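Local coordinates for protein - conserved hypothetical (Bacillus anthracis, PDB 4LES) that is of unknown function, a conserved protein whose chain folds mainly into two antiparallel beta-sheets packed face to face, at residues Val85-Val90 with Val195-Glu200; Leu137-Asp142 with Gly191-Val196; Asn143-Asp148 with Tyr181-Glu186. One frame throughout, in Å; residues are numbered along the deposited sequence.

Contact 1: Val85-Val90 with Val195-Glu200; sequences VTVKRV and VVVNNE. With PO4 (phosphate ion), chain E.
The CA atoms of Val87 and Val195 stand 8.5 Å apart where strands 85-90 and 195-197 pass nearly antiparallel, at 169°, with their axes no closer than 9.7 Å. That spacing is about twice the gap between hydrogen-bonded neighbours, and no hydrogen bond crosses it, so this is contact between sheets: 83-96 belongs to the four-stranded sheet and 193-197 to the three-stranded one. Five buried valines fill the interface. Val85 and Val197 lie alongside with their side chains pointing opposite ways, CB of the first 4.1 Å from CG1 of the second. Val197 turns its other branch to the next valine, with CG2 4.0 Å from CG2 of Val87. Val90 and Val195 instead meet tip to tip, CG2 to CG2 at 3.8 Å. In these last two pairs CG1 is anti to the backbone N, and the branch that meets the partner is CG2, beside that nitrogen.

The step from Val87 to Val90 breaks strict alternation; the near-helical backbone of Lys88, which is hydrogen-bonded to both Val74 and Asn75, is consistent with a beta bulge. Beyond it Arg89 lies away from the valines. Its NH2 gives a hydrogen bond to phosphate O3 at 3.1 Å (159°) and a weak one to O1, while NE and NH1 form salt bridges with Glu116 and Glu71. The phosphorus sits in plane at the guanidinium edge; the ion probably comes from the crystallisation liquor.

With branched aliphatic carbons alone between the strands, cohesion here is likely to come mainly from dispersion and exclusion of water, while the charged groups stay outside the interface.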
loop_
_atom_site.group_PDB
_atom_site.type_symbol
_atom_site.label_atom_id
_atom_site.label_comp_id
_atom_site.label_asym_id
_atom_site.label_seq_id
_atom_site.Cartn_x
_atom_site.Cartn_y
_atom_site.Cartn_z
ATOM N N VAL A 85 -2.777 12.412 -1.298
ATOM C CA VAL A 85 -2.349 11.033 -1.253
ATOM C C VAL A 85 -2.285 10.457 -2.656
ATOM O O VAL A 85 -3.278 10.454 -3.373
ATOM C CB VAL A 85 -3.329 10.193 -0.412
ATOM C CG1 VAL A 85 -2.928 8.731 -0.440
ATOM C CG2 VAL A 85 -3.385 10.716 1.020
ATOM N N THR A 86 -1.114 9.990 -3.059
ATOM C CA THR A 86 -0.944 9.399 -4.376
ATOM C C THR A 86 -0.925 7.898 -4.241
ATOM O O THR A 86 -0.221 7.361 -3.377
ATOM C CB THR A 86 0.374 9.850 -5.007
ATOM O OG1 THR A 86 0.328 11.253 -5.198
ATOM C CG2 THR A 86 0.584 9.183 -6.368
ATOM N N VAL A 87 -1.737 7.222 -5.048
ATOM C CA VAL A 87 -1.736 5.772 -5.118
ATOM C C VAL A 87 -1.083 5.430 -6.455
ATOM O O VAL A 87 -1.557 5.818 -7.515
ATOM C CB VAL A 87 -3.137 5.170 -5.009
ATOM C CG1 VAL A 87 -3.071 3.653 -5.095
ATOM C CG2 VAL A 87 -3.747 5.569 -3.673
ATOM N N LYS A 88 0.025 4.712 -6.405
ATOM C CA LYS A 88 0.756 4.449 -7.626
ATOM C C LYS A 88 0.308 3.182 -8.267
ATOM O O LYS A 88 -0.168 3.183 -9.371
ATOM C CB LYS A 88 2.238 4.420 -7.334
ATOM C CG LYS A 88 2.736 5.736 -6.775
ATOM C CD LYS A 88 4.211 5.627 -6.426
ATOM C CE LYS A 88 4.733 6.975 -5.994
ATOM N NZ LYS A 88 6.158 6.922 -5.554
ATOM N N ARG A 89 0.431 2.082 -7.571
ATOM C CA ARG A 89 0.008 0.844 -8.141
ATOM C C ARG A 89 -0.293 -0.150 -7.070
ATOM O O ARG A 89 0.035 0.058 -5.897
ATOM C CB ARG A 89 1.072 0.310 -9.071
ATOM C CG ARG A 89 2.439 0.223 -8.453
ATOM C CD ARG A 89 3.486 -0.348 -9.453
ATOM N NE ARG A 89 4.655 -0.646 -8.646
ATOM C CZ ARG A 89 5.630 -1.513 -8.927
ATOM N NH1 ARG A 89 5.644 -2.209 -10.060
ATOM N NH2 ARG A 89 6.609 -1.671 -8.039
ATOM N N VAL A 90 -0.957 -1.222 -7.488
ATOM C CA VAL A 90 -1.267 -2.336 -6.616
ATOM C C VAL A 90 -0.569 -3.512 -7.287
ATOM O O VAL A 90 -0.687 -3.674 -8.499
ATOM C CB VAL A 90 -2.771 -2.597 -6.521
ATOM C CG1 VAL A 90 -3.035 -3.872 -5.752
ATOM C CG2 VAL A 90 -3.480 -1.406 -5.882
ATOM N N VAL A 195 -9.308 0.293 -3.942
ATOM C CA VAL A 195 -8.475 0.984 -2.960
ATOM C C VAL A 195 -9.320 2.161 -2.456
ATOM O O VAL A 195 -9.827 2.953 -3.262
ATOM C CB VAL A 195 -7.135 1.465 -3.512
ATOM C CG1 VAL A 195 -6.434 2.310 -2.463
ATOM C CG2 VAL A 195 -6.256 0.266 -3.889
ATOM N N VAL A 196 -9.523 2.229 -1.135
ATOM C CA VAL A 196 -10.306 3.312 -0.534
ATOM C C VAL A 196 -9.377 4.276 0.207
ATOM O O VAL A 196 -8.579 3.875 1.074
ATOM C CB VAL A 196 -11.433 2.793 0.400
ATOM C CG1 VAL A 196 -12.141 3.945 1.093
ATOM C CG2 VAL A 196 -12.425 1.963 -0.405
ATOM N N VAL A 197 -9.488 5.548 -0.151
ATOM C CA VAL A 197 -8.649 6.569 0.422
ATOM C C VAL A 197 -9.456 7.533 1.308
ATOM O O VAL A 197 -10.435 8.167 0.868
ATOM C CB VAL A 197 -7.885 7.335 -0.672
ATOM C CG1 VAL A 197 -7.083 8.480 -0.074
ATOM C CG2 VAL A 197 -6.946 6.384 -1.428
ATOM N N ASN A 198 -9.036 7.581 2.564
ATOM C CA ASN A 198 -9.600 8.453 3.581
ATOM C C ASN A 198 -11.082 8.222 3.761
ATOM O O ASN A 198 -11.787 9.140 4.115
ATOM C CB ASN A 198 -9.379 9.904 3.164
ATOM C CG ASN A 198 -9.530 10.853 4.327
ATOM O OD1 ASN A 198 -9.115 10.548 5.441
ATOM N ND2 ASN A 198 -10.131 11.994 4.082
ATOM N N ASN A 199 -11.534 7.000 3.489
ATOM C CA ASN A 199 -12.953 6.641 3.470
ATOM C C ASN A 199 -13.750 7.645 2.652
ATOM O O ASN A 199 -14.899 7.892 2.928
ATOM C CB ASN A 199 -13.486 6.533 4.899
ATOM C CG ASN A 199 -12.952 5.309 5.606
ATOM O OD1 ASN A 199 -13.180 4.176 5.163
ATOM N ND2 ASN A 199 -12.238 5.518 6.705
ATOM N N GLU A 200 -13.112 8.206 1.640
ATOM C CA GLU A 200 -13.669 9.293 0.847
ATOM C C GLU A 200 -13.637 9.016 -0.657
ATOM O O GLU A 200 -14.483 9.513 -1.388
ATOM C CB GLU A 200 -12.824 10.529 1.152
ATOM C CG GLU A 200 -13.338 11.840 0.622
ATOM C CD GLU A 200 -12.470 13.008 1.049
ATOM O OE1 GLU A 200 -12.859 14.145 0.768
ATOM O OE2 GLU A 200 -11.406 12.815 1.662
HETATM P P PO4 E . 8.454 -4.560 -9.177
HETATM O O1 PO4 E . 7.368 -4.576 -8.124
HETATM O O2 PO4 E . 7.894 -4.861 -10.542
HETATM O O3 PO4 E . 9.056 -3.191 -9.194
HETATM O O4 PO4 E . 9.501 -5.586 -8.837
#

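Contact 2: Leu137-Asp142 with Gly191-Val196; sequences LVDEND and GKWYVV
One face of the Trp193 indole carries CB of Asp139, 3.6 Å from the centroid of the six-membered ring and 10° off its normal, a CH-pi contact. Gly191 O lies in plane at the edge of the indole, and Phe188 meets it with ring planes about 40° apart. Leu137 approaches obliquely, its CG 3.8 Å from Trp193 CE3. The Tyr194 ring has Val138 O at its edge, near the ring plane, and makes a cation-pi contact with Lys202.

The backbone brings Asp139 CB over the indole, since Asp139 and Trp193 project from the same face of the sheet. The carboxylate, with CG between the backbone N and the carbonyl carbon, is engaged beyond the ring, OD2 with Tyr145 OH and OD1 with the backbone N of Asn143.

The backbones pair as antiparallel strands. Val138 and Tyr194 form a hydrogen-bonded pair: Val138 N to Tyr194 O is 2.9 Å, and the return bond from Tyr194 N to Val138 O is 2.8 Å. Leu137 and Val195 form the adjoining non-hydrogen-bonded pair. On the Tyr194 side of the sheet, Val138 CG2 packs 3.6 Å from Val196 CG2. Glu140, second residue of a type I turn from Asp139 to Asp142, extends its side chain across, and OE1 accepts from Lys192 N at 2.9 Å. That bond is straight (166°) but reaches the oxygen from above the carboxylate plane.

The Lys192 N-H at the exposed end of the pairing is thus satisfied by a side-chain carboxylate, and the out-of-plane approach probably makes this bond weaker than an in-plane one would be.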
loop_
_atom_site.group_PDB
_atom_site.type_symbol
_atom_site.label_atom_id
_atom_site.label_comp_id
_atom_site.label_asym_id
_atom_site.label_seq_id
_atom_site.Cartn_x
_atom_site.Cartn_y
_atom_site.Cartn_z
ATOM N N LEU A 137 -7.186 -1.613 1.197
ATOM C CA LEU A 137 -7.554 -2.549 0.188
ATOM C C LEU A 137 -8.920 -3.043 0.596
ATOM O O LEU A 137 -9.101 -3.489 1.737
ATOM C CB LEU A 137 -6.579 -3.707 0.148
ATOM C CG LEU A 137 -6.948 -4.803 -0.835
ATOM C CD1 LEU A 137 -6.750 -4.307 -2.270
ATOM C CD2 LEU A 137 -6.100 -6.025 -0.551
ATOM N N VAL A 138 -9.879 -2.985 -0.326
ATOM C CA VAL A 138 -11.258 -3.381 -0.022
ATOM C C VAL A 138 -11.806 -4.283 -1.102
ATOM O O VAL A 138 -11.544 -4.059 -2.299
ATOM C CB VAL A 138 -12.168 -2.160 0.104
ATOM C CG1 VAL A 138 -13.576 -2.562 0.539
ATOM C CG2 VAL A 138 -11.585 -1.181 1.103
ATOM N N ASP A 139 -12.543 -5.318 -0.686
ATOM C CA ASP A 139 -13.117 -6.273 -1.648
ATOM C C ASP A 139 -14.538 -5.880 -2.017
ATOM O O ASP A 139 -15.019 -4.858 -1.567
ATOM C CB ASP A 139 -13.026 -7.715 -1.122
ATOM C CG ASP A 139 -13.847 -7.970 0.134
ATOM O OD1 ASP A 139 -14.846 -7.274 0.409
ATOM O OD2 ASP A 139 -13.491 -8.926 0.842
ATOM N N GLU A 140 -15.206 -6.681 -2.843
ATOM C CA GLU A 140 -16.581 -6.368 -3.263
ATOM C C GLU A 140 -17.607 -6.534 -2.110
ATOM O O GLU A 140 -18.711 -6.029 -2.194
ATOM C CB GLU A 140 -16.974 -7.178 -4.515
ATOM C CG GLU A 140 -16.982 -8.685 -4.310
ATOM C CD GLU A 140 -16.922 -9.495 -5.606
ATOM O OE1 GLU A 140 -16.684 -8.925 -6.694
ATOM O OE2 GLU A 140 -17.092 -10.731 -5.530
ATOM N N ASN A 141 -17.225 -7.219 -1.035
ATOM C CA ASN A 141 -18.102 -7.379 0.130
ATOM C C ASN A 141 -17.838 -6.323 1.200
ATOM O O ASN A 141 -18.312 -6.445 2.321
ATOM C CB ASN A 141 -17.904 -8.753 0.727
ATOM C CG ASN A 141 -18.223 -9.839 -0.250
ATOM O OD1 ASN A 141 -17.423 -10.747 -0.471
ATOM N ND2 ASN A 141 -19.374 -9.725 -0.890
ATOM N N ASP A 142 -17.058 -5.301 0.842
ATOM C CA ASP A 142 -16.721 -4.184 1.723
ATOM C C ASP A 142 -15.857 -4.533 2.931
ATOM O O ASP A 142 -15.843 -3.815 3.925
ATOM C CB ASP A 142 -17.972 -3.380 2.108
ATOM C CG ASP A 142 -18.481 -2.524 0.953
ATOM O OD1 ASP A 142 -17.724 -1.638 0.489
ATOM O OD2 ASP A 142 -19.633 -2.720 0.520
ATOM N N GLY A 191 -12.500 -11.889 -7.794
ATOM C CA GLY A 191 -13.402 -10.818 -7.392
ATOM C C GLY A 191 -13.004 -9.429 -7.830
ATOM O O GLY A 191 -11.934 -9.221 -8.429
ATOM N N LYS A 192 -13.897 -8.479 -7.543
ATOM C CA LYS A 192 -13.640 -7.059 -7.759
ATOM C C LYS A 192 -12.953 -6.494 -6.504
ATOM O O LYS A 192 -13.316 -6.836 -5.363
ATOM C CB LYS A 192 -14.925 -6.314 -8.046
ATOM C CG LYS A 192 -15.587 -6.809 -9.323
ATOM C CD LYS A 192 -16.864 -6.070 -9.642
ATOM C CE LYS A 192 -17.442 -6.624 -10.932
ATOM N NZ LYS A 192 -18.778 -6.048 -11.230
ATOM N N TRP A 193 -11.950 -5.652 -6.725
ATOM C CA TRP A 193 -11.177 -5.064 -5.648
ATOM C C TRP A 193 -11.015 -3.572 -5.850
ATOM O O TRP A 193 -11.093 -3.056 -6.966
ATOM C CB TRP A 193 -9.833 -5.796 -5.494
ATOM C CG TRP A 193 -10.036 -7.197 -5.004
ATOM C CD1 TRP A 193 -10.463 -8.269 -5.744
ATOM C CD2 TRP A 193 -9.868 -7.677 -3.664
ATOM N NE1 TRP A 193 -10.566 -9.386 -4.947
ATOM C CE2 TRP A 193 -10.206 -9.053 -3.667
ATOM C CE3 TRP A 193 -9.454 -7.083 -2.465
ATOM C CZ2 TRP A 193 -10.150 -9.848 -2.514
ATOM C CZ3 TRP A 193 -9.397 -7.873 -1.311
ATOM C CH2 TRP A 193 -9.741 -9.246 -1.349
ATOM N N TYR A 194 -10.815 -2.885 -4.736
ATOM C CA TYR A 194 -10.746 -1.448 -4.727
ATOM C C TYR A 194 -9.715 -0.950 -3.744
ATOM O O TYR A 194 -9.280 -1.677 -2.830
ATOM C CB TYR A 194 -12.108 -0.884 -4.261
ATOM C CG TYR A 194 -13.301 -1.425 -5.002
ATOM C CD1 TYR A 194 -13.842 -2.653 -4.667
ATOM C CD2 TYR A 194 -13.887 -0.707 -6.048
ATOM C CE1 TYR A 194 -14.943 -3.173 -5.359
ATOM C CE2 TYR A 194 -14.999 -1.205 -6.735
ATOM C CZ TYR A 194 -15.515 -2.440 -6.388
ATOM O OH TYR A 194 -16.589 -2.952 -7.053
ATOM N N VAL A 195 -9.308 0.293 -3.942
ATOM C CA VAL A 195 -8.475 0.984 -2.960
ATOM C C VAL A 195 -9.320 2.161 -2.456
ATOM O O VAL A 195 -9.827 2.953 -3.262
ATOM C CB VAL A 195 -7.135 1.465 -3.512
ATOM C CG1 VAL A 195 -6.434 2.310 -2.463
ATOM C CG2 VAL A 195 -6.256 0.266 -3.889
ATOM N N VAL A 196 -9.523 2.229 -1.135
ATOM C CA VAL A 196 -10.306 3.312 -0.534
ATOM C C VAL A 196 -9.377 4.276 0.207
ATOM O O VAL A 196 -8.579 3.875 1.074
ATOM C CB VAL A 196 -11.433 2.793 0.400
ATOM C CG1 VAL A 196 -12.141 3.945 1.093
ATOM C CG2 VAL A 196 -12.425 1.963 -0.405
#

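Contact 3: Asn143-Asp148 with Tyr181-Glu186; sequences NAYQSD and YVINKE
Among the apolar contacts, the Tyr145 ring receives CD1 of Ile183 over one face, 4.0 Å from the centroid and 17° off the normal, a CH-pi contact displaced toward the rim. The methyl is closest to Tyr145 CD2, at 3.8 Å. Tyr145 CB in turn packs 3.5 Å from Tyr181 CD2, so one tyrosine touches two residues of the strand with different parts of its side chain.

The Tyr181 ring also meets main-chain atoms. Tyr145 O lies near the ring plane at its edge, 3.2 Å from CE2, while Gln146 O and Ser147 N approach obliquely. Having CG anti to the carbonyl carbon (chi1 -48°) swings the ring beside the loop. No direct hydrogen bond joins the segments, but a water lies in plane at the ring edge, 2.6 Å from Tyr181 OH and 2.9 Å from Tyr145 O, within hydrogen-bonding distance of both and probably bridging them.

Topologically, 143-148 is the loop that leaves strand 135-139 of one sheet, crosses 174-184, the outermost strand of the other, near Tyr181, and leads into helix 149-158. Backbone bonds tie Tyr145 to Leu137 and Asp148 to Val180.

A van der Waals touch of a methyl on a carboxylate oxygen joins Val182 CG2 to Asp148 OD2 at 4.1 Å. Polar side-chain atoms bond to residues outside the two segments. Ser147 OG is hydrogen-bonded to the backbone N of Val180. Two residues are N-caps: Asp148 OD1 accepts from Ala151 N at the start of helix 149-158, and Asn184 OD1 accepts from Lys187 N at the start of helix 185-190.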
loop_
_atom_site.group_PDB
_atom_site.type_symbol
_atom_site.label_atom_id
_atom_site.label_comp_id
_atom_site.label_asym_id
_atom_site.label_seq_id
_atom_site.Cartn_x
_atom_site.Cartn_y
_atom_site.Cartn_z
ATOM N N ASN A 143 -15.120 -5.630 2.846
ATOM C CA ASN A 143 -14.169 -5.932 3.889
ATOM C C ASN A 143 -12.947 -5.100 3.552
ATOM O O ASN A 143 -12.476 -5.122 2.412
ATOM C CB ASN A 143 -13.798 -7.392 3.901
ATOM C CG ASN A 143 -14.958 -8.276 4.261
ATOM O OD1 ASN A 143 -15.550 -8.148 5.338
ATOM N ND2 ASN A 143 -15.285 -9.194 3.368
ATOM N N ALA A 144 -12.486 -4.329 4.530
ATOM C CA ALA A 144 -11.306 -3.518 4.399
ATOM C C ALA A 144 -10.222 -4.305 5.120
ATOM O O ALA A 144 -10.463 -4.820 6.203
ATOM C CB ALA A 144 -11.544 -2.172 5.046
ATOM N N TYR A 145 -9.043 -4.430 4.526
ATOM C CA TYR A 145 -7.978 -5.218 5.136
ATOM C C TYR A 145 -6.949 -4.393 5.894
ATOM O O TYR A 145 -6.724 -3.209 5.599
ATOM C CB TYR A 145 -7.323 -6.123 4.084
ATOM C CG TYR A 145 -8.318 -7.121 3.569
ATOM C CD1 TYR A 145 -9.239 -6.764 2.591
ATOM C CD2 TYR A 145 -8.381 -8.403 4.095
ATOM C CE1 TYR A 145 -10.182 -7.652 2.138
ATOM C CE2 TYR A 145 -9.331 -9.306 3.651
ATOM C CZ TYR A 145 -10.227 -8.924 2.672
ATOM O OH TYR A 145 -11.171 -9.817 2.209
ATOM N N GLN A 146 -6.339 -5.048 6.875
ATOM C CA GLN A 146 -5.318 -4.454 7.716
ATOM C C GLN A 146 -3.947 -4.850 7.153
ATOM O O GLN A 146 -3.718 -6.007 6.881
ATOM C CB GLN A 146 -5.469 -5.001 9.145
ATOM C CG GLN A 146 -4.714 -4.222 10.202
ATOM C CD GLN A 146 -5.413 -2.919 10.556
ATOM O OE1 GLN A 146 -6.449 -2.921 11.235
ATOM N NE2 GLN A 146 -4.837 -1.795 10.122
ATOM N N SER A 147 -3.042 -3.893 6.985
ATOM C CA SER A 147 -1.720 -4.174 6.433
ATOM C C SER A 147 -0.886 -5.063 7.343
ATOM O O SER A 147 -0.952 -4.943 8.547
ATOM C CB SER A 147 -0.936 -2.867 6.190
ATOM O OG SER A 147 0.323 -3.136 5.549
ATOM N N ASP A 148 -0.107 -5.960 6.750
ATOM C CA ASP A 148 0.845 -6.789 7.498
ATOM C C ASP A 148 2.115 -5.935 7.656
ATOM O O ASP A 148 2.880 -5.749 6.704
ATOM C CB ASP A 148 1.128 -8.087 6.726
ATOM C CG ASP A 148 2.249 -8.930 7.341
ATOM O OD1 ASP A 148 3.046 -8.426 8.167
ATOM O OD2 ASP A 148 2.351 -10.104 6.951
ATOM N N TYR A 181 -0.717 -6.709 2.125
ATOM C CA TYR A 181 -1.737 -7.616 2.638
ATOM C C TYR A 181 -1.500 -9.044 2.182
ATOM O O TYR A 181 -0.870 -9.292 1.154
ATOM C CB TYR A 181 -3.118 -7.157 2.166
ATOM C CG TYR A 181 -3.381 -5.682 2.365
ATOM C CD1 TYR A 181 -2.996 -4.753 1.400
ATOM C CD2 TYR A 181 -3.991 -5.208 3.521
ATOM C CE1 TYR A 181 -3.239 -3.393 1.567
ATOM C CE2 TYR A 181 -4.238 -3.842 3.695
ATOM C CZ TYR A 181 -3.848 -2.940 2.714
ATOM O OH TYR A 181 -4.088 -1.586 2.876
ATOM N N VAL A 182 -1.981 -9.992 2.980
ATOM C CA VAL A 182 -1.902 -11.397 2.631
ATOM C C VAL A 182 -3.339 -11.786 2.297
ATOM O O VAL A 182 -4.197 -11.779 3.162
ATOM C CB VAL A 182 -1.311 -12.248 3.772
ATOM C CG1 VAL A 182 -1.429 -13.734 3.457
ATOM C CG2 VAL A 182 0.149 -11.874 3.994
ATOM N N ILE A 183 -3.593 -12.110 1.034
ATOM C CA ILE A 183 -4.936 -12.394 0.569
ATOM C C ILE A 183 -5.038 -13.750 -0.103
ATOM O O ILE A 183 -4.069 -14.222 -0.690
ATOM C CB ILE A 183 -5.357 -11.325 -0.478
ATOM C CG1 ILE A 183 -5.252 -9.923 0.108
ATOM C CG2 ILE A 183 -6.773 -11.554 -0.979
ATOM C CD1 ILE A 183 -6.192 -9.678 1.274
ATOM N N ASN A 184 -6.217 -14.370 -0.015
ATOM C CA ASN A 184 -6.472 -15.636 -0.693
ATOM C C ASN A 184 -6.405 -15.359 -2.182
ATOM O O ASN A 184 -7.148 -14.512 -2.683
ATOM C CB ASN A 184 -7.848 -16.177 -0.326
ATOM C CG ASN A 184 -8.143 -17.524 -0.968
ATOM O OD1 ASN A 184 -8.081 -17.695 -2.187
ATOM N ND2 ASN A 184 -8.503 -18.477 -0.141
ATOM N N LYS A 185 -5.534 -16.077 -2.890
ATOM C CA LYS A 185 -5.333 -15.824 -4.313
ATOM C C LYS A 185 -6.601 -15.982 -5.147
ATOM O O LYS A 185 -6.944 -15.098 -5.946
ATOM C CB LYS A 185 -4.228 -16.700 -4.866
ATOM C CG LYS A 185 -3.862 -16.324 -6.281
ATOM C CD LYS A 185 -2.593 -17.009 -6.715
ATOM C CE LYS A 185 -2.159 -16.512 -8.078
ATOM N NZ LYS A 185 -0.802 -17.010 -8.417
ATOM N N GLU A 186 -7.310 -17.089 -4.959
ATOM C CA GLU A 186 -8.552 -17.300 -5.697
ATOM C C GLU A 186 -9.515 -16.133 -5.462
ATOM O O GLU A 186 -10.142 -15.660 -6.394
ATOM C CB GLU A 186 -9.220 -18.621 -5.310
ATOM C CG GLU A 186 -8.332 -19.843 -5.488
ATOM C CD GLU A 186 -9.052 -21.157 -5.198
ATOM O OE1 GLU A 186 -10.112 -21.414 -5.814
ATOM O OE2 GLU A 186 -8.541 -21.954 -4.378
HETATM O O HOH W 1 -4.969 -0.897 5.217
#

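Contact 1 is the core: all its touching residues are buried, and it joins the two sheets by aliphatic side chains alone. Contacts 2 and 3 lie farther out and are only partly buried. Contact 2 uses strand 193-197 again, sharing Val195 and Val196 with contact 1, but pairs it with its own sheet neighbour through backbone hydrogen bonds. Contact 3 joins a loop to the outer strand of the larger sheet through aromatic packing, with a water probably between Tyr145 O and Tyr181 OH. It touches contact 2 where Tyr145 meets strand 135-139, whereas contacts 1 and 3 come no nearer than about 7 Å between nearest atoms.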